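Local structure of CDP-4-keto-6-deoxy-D-glucose-3-dehydrase (Yersinia pseudotuberculosis, 3BB8) at residues Q47-A52 against Q295-L300; R62-F67 against L289-M294; A219-M224 against S343-P348; E311-N316 against I413-T418. The protein probably acts as a pyridoxal 5'-phosphate-dependent dehydratase on CDP-4-keto-6-deoxy-D-glucose in lipopolysaccharide sugar biosynthesis. The protein carries 1 engineered substitution. One frame throughout, in Å; residues are numbered along the deposited sequence.

Overall arrangement
Three of the four contacts hang on one long helix, 293-323. Interactions 1 and 2 use its first turns and the residues leading into it, interaction 4 a stretch further along; interaction 3 bears on it through R313 among others. Along the chain, 2 is nested inside the loop closed by 1, both close before 4 opens, and 3 interleaves with all three. Interactions 1 and 2 touch, centres about 9 Å apart. Interaction 3 meets both through M224, on Q295 and F67; its centre is about 10 Å from that of 4, where R313 donates probable hydrogen bonds to W344 O and F345 O. The helix links the second-subunit side with the cofactor-bearing loop 219-224 and the turn at 413-418.

Interaction 1: Q47-A52 against Q295-L300; sequences QLMVEA and QAACGL
A297 CB meets L48 and A52: it stands 3.8 Å from L48 CB and 4.0 Å from A52 CB, so one small group on helix 293-323 touches two side chains one turn apart on helix 43-55. The same CB also approaches the backbone, at 3.7 Å from L48 O. That closeness agrees with an axis separation of 7.8 Å between the short segments, which run nearly antiparallel at 153°. L48 and L300 cross at about a right angle, L48 CD1 lying 4.2 Å from L300 CB. On another part of the interface M49 has its CG anti to the carbonyl carbon (chi1 -71°) and packs on C298 CB through CG and SD, the sulfur at 3.9 Å. M49 SD and C298 SG are in van der Waals contact at 4.1 Å. The side-chain contacts are apolar, though carbonyl oxygens of L48 and A297 also touch carbon. The second subunit adds its own S53 against M49 and its L58 against C298, which places this helix pair at the dimer interface. Helix 62-75 packs beside both partners, F63 touching A52 and A66 touching L300, and helix 6-15 touches helix 43-55 through V50 and Q47.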
# COMPACT_ATOMS: atom_id res chain seq x y z
N GLN A 47 12.84 -0.62 20.48
CA GLN A 47 14.28 -0.61 20.26
C GLN A 47 14.60 -0.80 18.78
O GLN A 47 15.29 0.04 18.17
CB GLN A 47 14.96 -1.68 21.10
CG GLN A 47 14.93 -1.38 22.60
CD GLN A 47 15.78 -2.34 23.41
OE1 GLN A 47 15.62 -3.56 23.32
NE2 GLN A 47 16.69 -1.79 24.22
N LEU A 48 14.11 -1.89 18.20
CA LEU A 48 14.36 -2.16 16.79
C LEU A 48 13.89 -1.01 15.90
O LEU A 48 14.62 -0.60 15.00
CB LEU A 48 13.69 -3.47 16.36
CG LEU A 48 14.17 -4.72 17.10
CD1 LEU A 48 13.84 -5.96 16.28
CD2 LEU A 48 15.67 -4.65 17.34
N MET A 49 12.70 -0.48 16.14
CA MET A 49 12.23 0.62 15.31
C MET A 49 13.23 1.78 15.36
O MET A 49 13.40 2.51 14.38
CB MET A 49 10.85 1.10 15.75
CG MET A 49 9.75 0.11 15.43
SD MET A 49 8.13 0.86 15.58
CE MET A 49 7.95 0.88 17.38
N VAL A 50 13.89 1.93 16.50
CA VAL A 50 14.88 2.99 16.64
C VAL A 50 16.10 2.61 15.82
O VAL A 50 16.69 3.46 15.15
CB VAL A 50 15.27 3.20 18.12
CG1 VAL A 50 16.56 4.01 18.23
CG2 VAL A 50 14.15 3.95 18.84
N GLU A 51 16.48 1.33 15.86
CA GLU A 51 17.62 0.87 15.09
C GLU A 51 17.40 1.18 13.62
O GLU A 51 18.25 1.79 12.97
CB GLU A 51 17.83 -0.63 15.27
CG GLU A 51 18.62 -0.98 16.51
CD GLU A 51 19.69 -2.03 16.23
OE1 GLU A 51 19.33 -3.21 16.00
OE2 GLU A 51 20.88 -1.66 16.22
N ALA A 52 16.24 0.75 13.10
CA ALA A 52 15.89 0.98 11.71
C ALA A 52 15.88 2.48 11.41
O ALA A 52 16.34 2.91 10.36
CB ALA A 52 14.52 0.38 11.42
N GLN A 295 8.74 -0.49 9.71
CA GLN A 295 7.64 -1.40 9.94
C GLN A 295 8.22 -2.81 10.09
O GLN A 295 7.83 -3.55 10.99
CB GLN A 295 6.66 -1.36 8.76
CG GLN A 295 5.84 -0.09 8.66
CD GLN A 295 5.38 0.23 7.24
OE1 GLN A 295 6.10 0.87 6.47
NE2 GLN A 295 4.19 -0.23 6.88
N ALA A 296 9.14 -3.17 9.21
CA ALA A 296 9.75 -4.49 9.27
C ALA A 296 10.34 -4.77 10.66
O ALA A 296 10.22 -5.88 11.19
CB ALA A 296 10.85 -4.61 8.22
N ALA A 297 10.97 -3.76 11.25
CA ALA A 297 11.58 -3.88 12.57
C ALA A 297 10.55 -4.26 13.63
O ALA A 297 10.72 -5.26 14.35
CB ALA A 297 12.26 -2.56 12.96
N CYS A 298 9.49 -3.46 13.72
CA CYS A 298 8.43 -3.70 14.69
C CYS A 298 7.96 -5.13 14.54
O CYS A 298 7.84 -5.86 15.52
CB CYS A 298 7.28 -2.73 14.45
SG CYS A 298 6.02 -2.68 15.76
N GLY A 299 7.71 -5.55 13.31
CA GLY A 299 7.26 -6.90 13.07
C GLY A 299 8.26 -7.95 13.53
O GLY A 299 7.86 -8.99 14.06
N LEU A 300 9.55 -7.70 13.33
CA LEU A 300 10.58 -8.66 13.73
C LEU A 300 10.54 -8.90 15.24
O LEU A 300 10.53 -10.04 15.68
CB LEU A 300 11.97 -8.19 13.30
CG LEU A 300 13.11 -9.18 13.55
CD1 LEU A 300 12.84 -10.50 12.83
CD2 LEU A 300 14.41 -8.57 13.08

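Interaction 2: R62-F67 against L289-M294; sequences RFNDAF and LKITDM
The F63 ring receives the carboxylate of D293 at its edge, not over a face: D293 OD2 lies 3.0 Å from F63 CD1, near the ring plane, and D293 CG is also in that plane. The two planes are inclined by 56°. F63 CZ, the far tip of the ring, lies 3.7 Å above the guanidinium plane of its neighbour R62, over its centre. R62 itself is directed away from the contact and forms salt bridges with D55 and E51.

The carboxylate does its main work at the backbone. D293 OD2 accepts from F63 N at 2.9 Å, and D293 OD1 accepts from N64 N at 2.7 Å. Both oxygens are met on their syn sides, the donors lying 18° and 30° out of the carboxylate plane, so one side chain grips two successive amides at the start of helix 62-75. D293 OD1 also takes a hydrogen bond from G61 N, bringing the total to three. The positive end of the helix dipole would be expected to favour the charged form of D293. Beyond the carboxylate, I291 CD1 touches N64 OD1 at 3.6 Å, and that oxygen is hydrogen-bonded to T82 OG1 of strand 79-83.

T292, at the N-cap of helix 293-323, caps a backbone N with its side chain. The arrangement is therefore a junction of two helix starts: T292 caps its own helix, while D293 in the first turn of that helix binds the other, a carboxylate accepting from the amides at a helix N-terminus.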
# COMPACT_ATOMS: atom_id res chain seq x y z
N ARG A 62 17.72 -4.70 5.83
CA ARG A 62 18.20 -5.52 6.93
C ARG A 62 17.06 -6.17 7.71
O ARG A 62 16.95 -7.40 7.76
CB ARG A 62 19.06 -4.62 7.83
CG ARG A 62 19.45 -5.16 9.18
CD ARG A 62 20.10 -4.02 9.96
NE ARG A 62 20.36 -4.37 11.35
CZ ARG A 62 20.52 -3.48 12.33
NH1 ARG A 62 20.45 -2.17 12.06
NH2 ARG A 62 20.75 -3.88 13.57
N PHE A 63 16.20 -5.35 8.31
CA PHE A 63 15.09 -5.89 9.08
C PHE A 63 14.04 -6.64 8.26
O PHE A 63 13.56 -7.70 8.68
CB PHE A 63 14.41 -4.78 9.87
CG PHE A 63 15.28 -4.20 10.94
CD1 PHE A 63 15.96 -3.01 10.72
CD2 PHE A 63 15.42 -4.84 12.16
CE1 PHE A 63 16.78 -2.47 11.70
CE2 PHE A 63 16.23 -4.32 13.15
CZ PHE A 63 16.91 -3.13 12.93
N ASN A 64 13.68 -6.11 7.09
CA ASN A 64 12.69 -6.77 6.26
C ASN A 64 13.17 -8.16 5.86
O ASN A 64 12.36 -9.09 5.76
CB ASN A 64 12.37 -5.97 5.00
CG ASN A 64 11.21 -6.57 4.21
OD1 ASN A 64 10.06 -6.55 4.65
ND2 ASN A 64 11.52 -7.12 3.03
N ASP A 65 14.47 -8.30 5.63
CA ASP A 65 15.04 -9.60 5.26
C ASP A 65 14.89 -10.56 6.43
O ASP A 65 14.47 -11.70 6.26
CB ASP A 65 16.53 -9.49 4.91
CG ASP A 65 16.77 -8.72 3.63
OD1 ASP A 65 15.96 -8.85 2.69
OD2 ASP A 65 17.79 -8.00 3.57
N ALA A 66 15.25 -10.08 7.61
CA ALA A 66 15.16 -10.88 8.83
C ALA A 66 13.71 -11.30 9.09
O ALA A 66 13.43 -12.46 9.42
CB ALA A 66 15.70 -10.09 10.02
N PHE A 67 12.78 -10.36 8.94
CA PHE A 67 11.37 -10.64 9.17
C PHE A 67 10.82 -11.68 8.22
O PHE A 67 10.20 -12.65 8.65
CB PHE A 67 10.52 -9.36 9.07
CG PHE A 67 9.05 -9.60 9.28
CD1 PHE A 67 8.22 -9.95 8.22
CD2 PHE A 67 8.51 -9.59 10.57
CE1 PHE A 67 6.88 -10.28 8.42
CE2 PHE A 67 7.17 -9.92 10.78
CZ PHE A 67 6.35 -10.27 9.71
N LEU A 289 3.18 -1.68 -3.75
CA LEU A 289 2.81 -2.03 -2.39
C LEU A 289 3.88 -2.57 -1.46
O LEU A 289 3.77 -3.70 -0.96
CB LEU A 289 1.68 -3.04 -2.57
CG LEU A 289 0.50 -2.54 -3.42
CD1 LEU A 289 -0.35 -3.71 -3.89
CD2 LEU A 289 -0.33 -1.56 -2.61
N LYS A 290 4.93 -1.79 -1.23
CA LYS A 290 6.01 -2.20 -0.33
C LYS A 290 5.97 -1.38 0.96
O LYS A 290 5.32 -0.33 1.02
CB LYS A 290 7.39 -2.03 -0.97
CG LYS A 290 7.58 -2.79 -2.27
CD LYS A 290 9.03 -2.75 -2.76
CE LYS A 290 9.18 -1.98 -4.07
NZ LYS A 290 8.86 -0.52 -3.96
N ILE A 291 6.67 -1.86 1.99
CA ILE A 291 6.71 -1.15 3.26
C ILE A 291 8.12 -0.67 3.57
O ILE A 291 9.03 -0.80 2.74
CB ILE A 291 6.16 -2.00 4.45
CG1 ILE A 291 7.20 -3.03 4.92
CG2 ILE A 291 4.87 -2.68 4.03
CD1 ILE A 291 7.42 -4.17 3.99
N THR A 292 8.28 -0.10 4.75
CA THR A 292 9.57 0.42 5.18
C THR A 292 10.25 -0.56 6.13
O THR A 292 9.61 -1.47 6.65
CB THR A 292 9.40 1.76 5.93
OG1 THR A 292 8.73 1.52 7.18
CG2 THR A 292 8.58 2.73 5.10
N ASP A 293 11.55 -0.38 6.35
CA ASP A 293 12.26 -1.29 7.24
C ASP A 293 11.81 -0.98 8.67
O ASP A 293 11.88 -1.83 9.55
CB ASP A 293 13.78 -1.14 7.09
CG ASP A 293 14.51 -2.50 7.13
OD1 ASP A 293 14.02 -3.47 6.52
OD2 ASP A 293 15.59 -2.58 7.76
N MET A 294 11.32 0.25 8.89
CA MET A 294 10.82 0.64 10.21
C MET A 294 9.71 -0.33 10.61
O MET A 294 9.73 -0.91 11.70
CB MET A 294 10.26 2.06 10.19
CG MET A 294 11.30 3.14 10.04
SD MET A 294 11.89 3.41 8.34
CE MET A 294 10.58 4.44 7.69

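Interaction 3: A219-M224 against S343-P348; sequences AKHITM and SWFGFP. Engineered in segment 219-224: K220 (natural residue His). With PLP (pyridoxal-5'-phosphate), chain C.
The cofactor pocket of this aspartate aminotransferase fold takes in the contact through K220, with F345 packing against the lysine chain and A219. K220, an engineered residue replacing histidine, is joined covalently to the cofactor, its NZ lying 1.3 Å from PLP C4A, as in the internal aldimine of transaminases. Its chain is bent at chi2 (77°), which turns CD aside, and K220 CG meets the F345 ring at the edge, near the ring plane, 3.6 Å from F345 CE2. A219 O lies 3.3 Å from the same F345 CE2. The F345 ring also meets W410, with planes at about 60°.

The loop holding K220 joins strands 211-215 and 228-232 of the large mixed sheet, whereas 343-348 leads into strand 347-351 of a separate antiparallel sheet; the contact thus connects two sheets at the cofactor. H221 supplies its second half. The imidazole brings CE1 to 3.2 Å from S343 OG, with S343 O at its edge, in plane, and 3.2 Å from the same H221 CE1. H221 NE2 has a weak hydrogen bond to D194 O. D194 OD2 is hydrogen-bonded to PLP, and W247 of the second subunit donates to the cofactor as well.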
# COMPACT_ATOMS: atom_id res chain seq x y z
N ALA A 219 -4.87 -4.72 15.41
CA ALA A 219 -5.85 -5.65 15.97
C ALA A 219 -5.46 -7.11 15.75
O ALA A 219 -6.01 -8.01 16.41
CB ALA A 219 -7.22 -5.38 15.35
N LYS A 220 -4.51 -7.36 14.85
CA LYS A 220 -4.12 -8.73 14.54
C LYS A 220 -3.06 -9.37 15.48
O LYS A 220 -2.56 -8.73 16.40
CB LYS A 220 -3.71 -8.79 13.06
CG LYS A 220 -4.91 -9.04 12.05
CD LYS A 220 -5.83 -7.82 11.73
CE LYS A 220 -7.18 -8.29 11.08
NZ LYS A 220 -8.09 -7.34 10.24
N HIS A 221 -2.75 -10.65 15.26
CA HIS A 221 -1.79 -11.36 16.11
C HIS A 221 -0.51 -10.60 16.44
O HIS A 221 -0.14 -10.49 17.61
CB HIS A 221 -1.50 -12.72 15.50
CG HIS A 221 -2.68 -13.63 15.48
ND1 HIS A 221 -3.02 -14.43 16.55
CD2 HIS A 221 -3.64 -13.83 14.54
CE1 HIS A 221 -4.13 -15.08 16.27
NE2 HIS A 221 -4.53 -14.74 15.06
N ILE A 222 0.18 -10.09 15.42
CA ILE A 222 1.38 -9.29 15.64
C ILE A 222 1.20 -8.05 14.78
O ILE A 222 0.45 -8.09 13.81
CB ILE A 222 2.69 -10.03 15.24
CG1 ILE A 222 2.69 -10.34 13.74
CG2 ILE A 222 2.83 -11.29 16.07
CD1 ILE A 222 3.97 -11.02 13.25
N THR A 223 1.88 -6.96 15.11
CA THR A 223 1.69 -5.74 14.34
C THR A 223 2.93 -4.97 13.84
O THR A 223 4.03 -5.11 14.38
CB THR A 223 0.83 -4.77 15.15
OG1 THR A 223 0.51 -3.61 14.35
CG2 THR A 223 1.59 -4.32 16.39
N MET A 224 2.72 -4.16 12.81
CA MET A 224 3.73 -3.19 12.39
C MET A 224 3.17 -1.78 12.29
O MET A 224 3.71 -0.93 11.58
CB MET A 224 4.19 -3.50 10.96
CG MET A 224 4.88 -4.84 10.80
SD MET A 224 5.56 -5.09 9.15
CE MET A 224 5.74 -6.87 9.12
N SER A 343 -5.91 -20.71 16.39
CA SER A 343 -5.37 -19.57 17.12
C SER A 343 -6.35 -18.40 17.13
O SER A 343 -6.27 -17.50 16.29
CB SER A 343 -4.04 -19.13 16.50
OG SER A 343 -3.49 -18.03 17.21
N TRP A 344 -7.27 -18.42 18.08
CA TRP A 344 -8.35 -17.44 18.13
C TRP A 344 -7.93 -15.98 18.03
O TRP A 344 -7.00 -15.53 18.70
CB TRP A 344 -9.22 -17.65 19.38
CG TRP A 344 -9.87 -18.99 19.40
CD1 TRP A 344 -9.44 -20.11 20.06
CD2 TRP A 344 -11.02 -19.40 18.64
NE1 TRP A 344 -10.24 -21.18 19.76
CE2 TRP A 344 -11.21 -20.78 18.89
CE3 TRP A 344 -11.89 -18.74 17.77
CZ2 TRP A 344 -12.25 -21.51 18.29
CZ3 TRP A 344 -12.93 -19.46 17.18
CH2 TRP A 344 -13.10 -20.84 17.44
N PHE A 345 -8.64 -15.27 17.15
CA PHE A 345 -8.42 -13.85 16.90
C PHE A 345 -9.34 -13.09 17.84
O PHE A 345 -8.97 -12.06 18.41
CB PHE A 345 -8.77 -13.53 15.44
CG PHE A 345 -8.73 -12.06 15.10
CD1 PHE A 345 -9.87 -11.28 15.22
CD2 PHE A 345 -7.56 -11.46 14.65
CE1 PHE A 345 -9.84 -9.92 14.90
CE2 PHE A 345 -7.52 -10.11 14.33
CZ PHE A 345 -8.67 -9.33 14.45
N GLY A 346 -10.55 -13.62 17.98
CA GLY A 346 -11.55 -13.02 18.85
C GLY A 346 -12.50 -14.11 19.31
O GLY A 346 -12.36 -15.27 18.90
N PHE A 347 -13.45 -13.75 20.16
CA PHE A 347 -14.43 -14.71 20.70
C PHE A 347 -15.82 -14.42 20.13
O PHE A 347 -16.52 -13.52 20.60
CB PHE A 347 -14.46 -14.57 22.22
CG PHE A 347 -15.14 -15.71 22.93
CD1 PHE A 347 -14.47 -16.91 23.15
CD2 PHE A 347 -16.45 -15.57 23.39
CE1 PHE A 347 -15.09 -17.96 23.83
CE2 PHE A 347 -17.08 -16.61 24.07
CZ PHE A 347 -16.40 -17.81 24.29
N PRO A 348 -16.25 -15.17 19.10
CA PRO A 348 -17.56 -14.98 18.46
C PRO A 348 -18.75 -15.58 19.22
O PRO A 348 -18.74 -16.75 19.61
CB PRO A 348 -17.37 -15.63 17.09
CG PRO A 348 -16.49 -16.81 17.43
CD PRO A 348 -15.47 -16.20 18.38
N1 PLP C . -9.09 -10.20 5.83
C2 PLP C . -9.50 -10.38 7.14
C2A PLP C . -10.37 -11.59 7.46
C3 PLP C . -9.11 -9.44 8.14
O3 PLP C . -9.49 -9.57 9.43
C4 PLP C . -8.27 -8.30 7.78
C4A PLP C . -7.84 -7.32 8.93
C5 PLP C . -7.89 -8.17 6.41
C6 PLP C . -8.33 -9.16 5.45
C5A PLP C . -7.05 -7.09 5.81
O4P PLP C . -6.06 -6.63 6.62
P PLP C . -5.65 -5.09 6.81
O1P PLP C . -4.25 -5.11 7.39
O2P PLP C . -6.74 -4.49 7.88
O3P PLP C . -5.74 -4.35 5.47

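Interaction 4: E311-N316 against I413-T418; sequences EKRKAN and IYPGLT
Van der Waals packing over a flat group dominates where R313 meets Y414 and P415. One face of the R313 guanidinium carries P415 CD, 3.3 Å above the plane and offset toward the rim, and Y414 CB lies over the same face at 3.5 Å from R313 NH2. That CB is the atom through which the tyrosine side chain touches; the guanidinium and the Y414 ring planes are 41° apart. I413 CD1 adds a contact at 3.9 Å from R313 NH1, the two side chains crossing at about a right angle.

Aliphatic contact is also made by K312, whose CG is anti to the backbone N (chi1 -178°) and rests 3.7 Å from P415 CA; K312 and P415 run past one another in opposing senses. At the next turn of the helix N316 CB packs 3.9 Å from I413 CB.

Among polar groups, the charged end of R313 is satisfied outside the two segments: hydrogen bonds hold NH1 at the W344 and F345 carbonyls. K312 CE approaches a carbonyl, passing 3.7 Å from L417 O. Within 413-418, the type I turn from Y414 to L417 is closed by L417 N to Y414 O at 2.9 Å.

This turn follows strand 408-411 and precedes helix 419-432, whose N-cap is T418. Helix 293-323 lies against it, adding F309 against P415 and L320 against I413.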
# COMPACT_ATOMS: atom_id res chain seq x y z
N GLU A 311 -0.43 -19.11 22.28
CA GLU A 311 -0.73 -19.93 23.45
C GLU A 311 -1.71 -19.20 24.37
O GLU A 311 -2.66 -19.79 24.87
CB GLU A 311 0.57 -20.24 24.20
CG GLU A 311 0.39 -20.83 25.60
CD GLU A 311 1.73 -21.11 26.30
OE1 GLU A 311 2.58 -20.19 26.36
OE2 GLU A 311 1.92 -22.24 26.79
N LYS A 312 -1.47 -17.91 24.57
CA LYS A 312 -2.31 -17.08 25.42
C LYS A 312 -3.73 -16.93 24.86
O LYS A 312 -4.71 -16.97 25.61
CB LYS A 312 -1.67 -15.70 25.59
CG LYS A 312 -2.43 -14.76 26.51
CD LYS A 312 -2.58 -15.34 27.91
CE LYS A 312 -3.32 -14.38 28.83
NZ LYS A 312 -3.61 -14.98 30.17
N ARG A 313 -3.85 -16.76 23.55
CA ARG A 313 -5.17 -16.62 22.93
C ARG A 313 -5.97 -17.90 23.12
O ARG A 313 -7.17 -17.85 23.38
CB ARG A 313 -5.04 -16.29 21.44
CG ARG A 313 -4.56 -14.86 21.18
CD ARG A 313 -4.13 -14.64 19.74
NE ARG A 313 -3.91 -13.22 19.50
CZ ARG A 313 -4.87 -12.33 19.25
NH1 ARG A 313 -6.14 -12.73 19.21
NH2 ARG A 313 -4.57 -11.05 19.08
N LYS A 314 -5.31 -19.05 22.99
CA LYS A 314 -6.01 -20.31 23.17
C LYS A 314 -6.48 -20.45 24.62
O LYS A 314 -7.57 -20.93 24.88
CB LYS A 314 -5.09 -21.48 22.81
CG LYS A 314 -4.72 -21.56 21.35
CD LYS A 314 -3.82 -22.75 21.09
CE LYS A 314 -3.46 -22.86 19.63
NZ LYS A 314 -2.45 -23.93 19.40
N ALA A 315 -5.63 -20.00 25.54
CA ALA A 315 -5.93 -20.06 26.97
C ALA A 315 -7.16 -19.22 27.30
O ALA A 315 -8.14 -19.73 27.84
CB ALA A 315 -4.72 -19.55 27.77
N ASN A 316 -7.10 -17.94 26.97
CA ASN A 316 -8.21 -17.03 27.22
C ASN A 316 -9.51 -17.54 26.60
O ASN A 316 -10.58 -17.35 27.17
CB ASN A 316 -7.88 -15.64 26.66
CG ASN A 316 -6.82 -14.92 27.48
OD1 ASN A 316 -6.46 -13.78 27.19
ND2 ASN A 316 -6.32 -15.59 28.51
N ILE A 413 -10.26 -11.81 23.41
CA ILE A 413 -9.47 -12.83 24.10
C ILE A 413 -7.99 -12.72 23.77
O ILE A 413 -7.22 -13.67 23.94
CB ILE A 413 -9.99 -14.24 23.66
CG1 ILE A 413 -10.26 -14.27 22.16
CG2 ILE A 413 -11.22 -14.61 24.48
CD1 ILE A 413 -9.01 -14.26 21.30
N TYR A 414 -7.59 -11.54 23.29
CA TYR A 414 -6.20 -11.29 22.91
C TYR A 414 -5.28 -11.16 24.14
O TYR A 414 -5.73 -10.83 25.24
CB TYR A 414 -6.10 -10.04 22.02
CG TYR A 414 -6.22 -8.71 22.73
CD1 TYR A 414 -5.12 -7.87 22.87
CD2 TYR A 414 -7.43 -8.30 23.28
CE1 TYR A 414 -5.22 -6.65 23.54
CE2 TYR A 414 -7.55 -7.09 23.95
CZ TYR A 414 -6.44 -6.27 24.07
OH TYR A 414 -6.57 -5.06 24.73
N PRO A 415 -3.97 -11.42 23.95
CA PRO A 415 -2.92 -11.38 24.98
C PRO A 415 -2.93 -10.23 25.98
O PRO A 415 -2.35 -10.35 27.06
CB PRO A 415 -1.64 -11.39 24.14
CG PRO A 415 -2.03 -12.25 22.97
CD PRO A 415 -3.39 -11.69 22.62
N GLY A 416 -3.57 -9.12 25.62
CA GLY A 416 -3.61 -7.99 26.53
C GLY A 416 -4.67 -8.11 27.62
O GLY A 416 -4.85 -7.19 28.43
N LEU A 417 -5.35 -9.25 27.66
CA LEU A 417 -6.41 -9.48 28.64
C LEU A 417 -6.06 -10.53 29.69
O LEU A 417 -5.71 -11.67 29.35
CB LEU A 417 -7.70 -9.88 27.91
CG LEU A 417 -8.74 -8.81 27.56
CD1 LEU A 417 -8.10 -7.48 27.24
CD2 LEU A 417 -9.57 -9.32 26.39
N THR A 418 -6.17 -10.15 30.96
CA THR A 418 -5.89 -11.06 32.08
C THR A 418 -7.17 -11.75 32.51
O THR A 418 -8.26 -11.43 32.02
CB THR A 418 -5.32 -10.32 33.31
OG1 THR A 418 -6.31 -9.40 33.81
CG2 THR A 418 -4.06 -9.56 32.95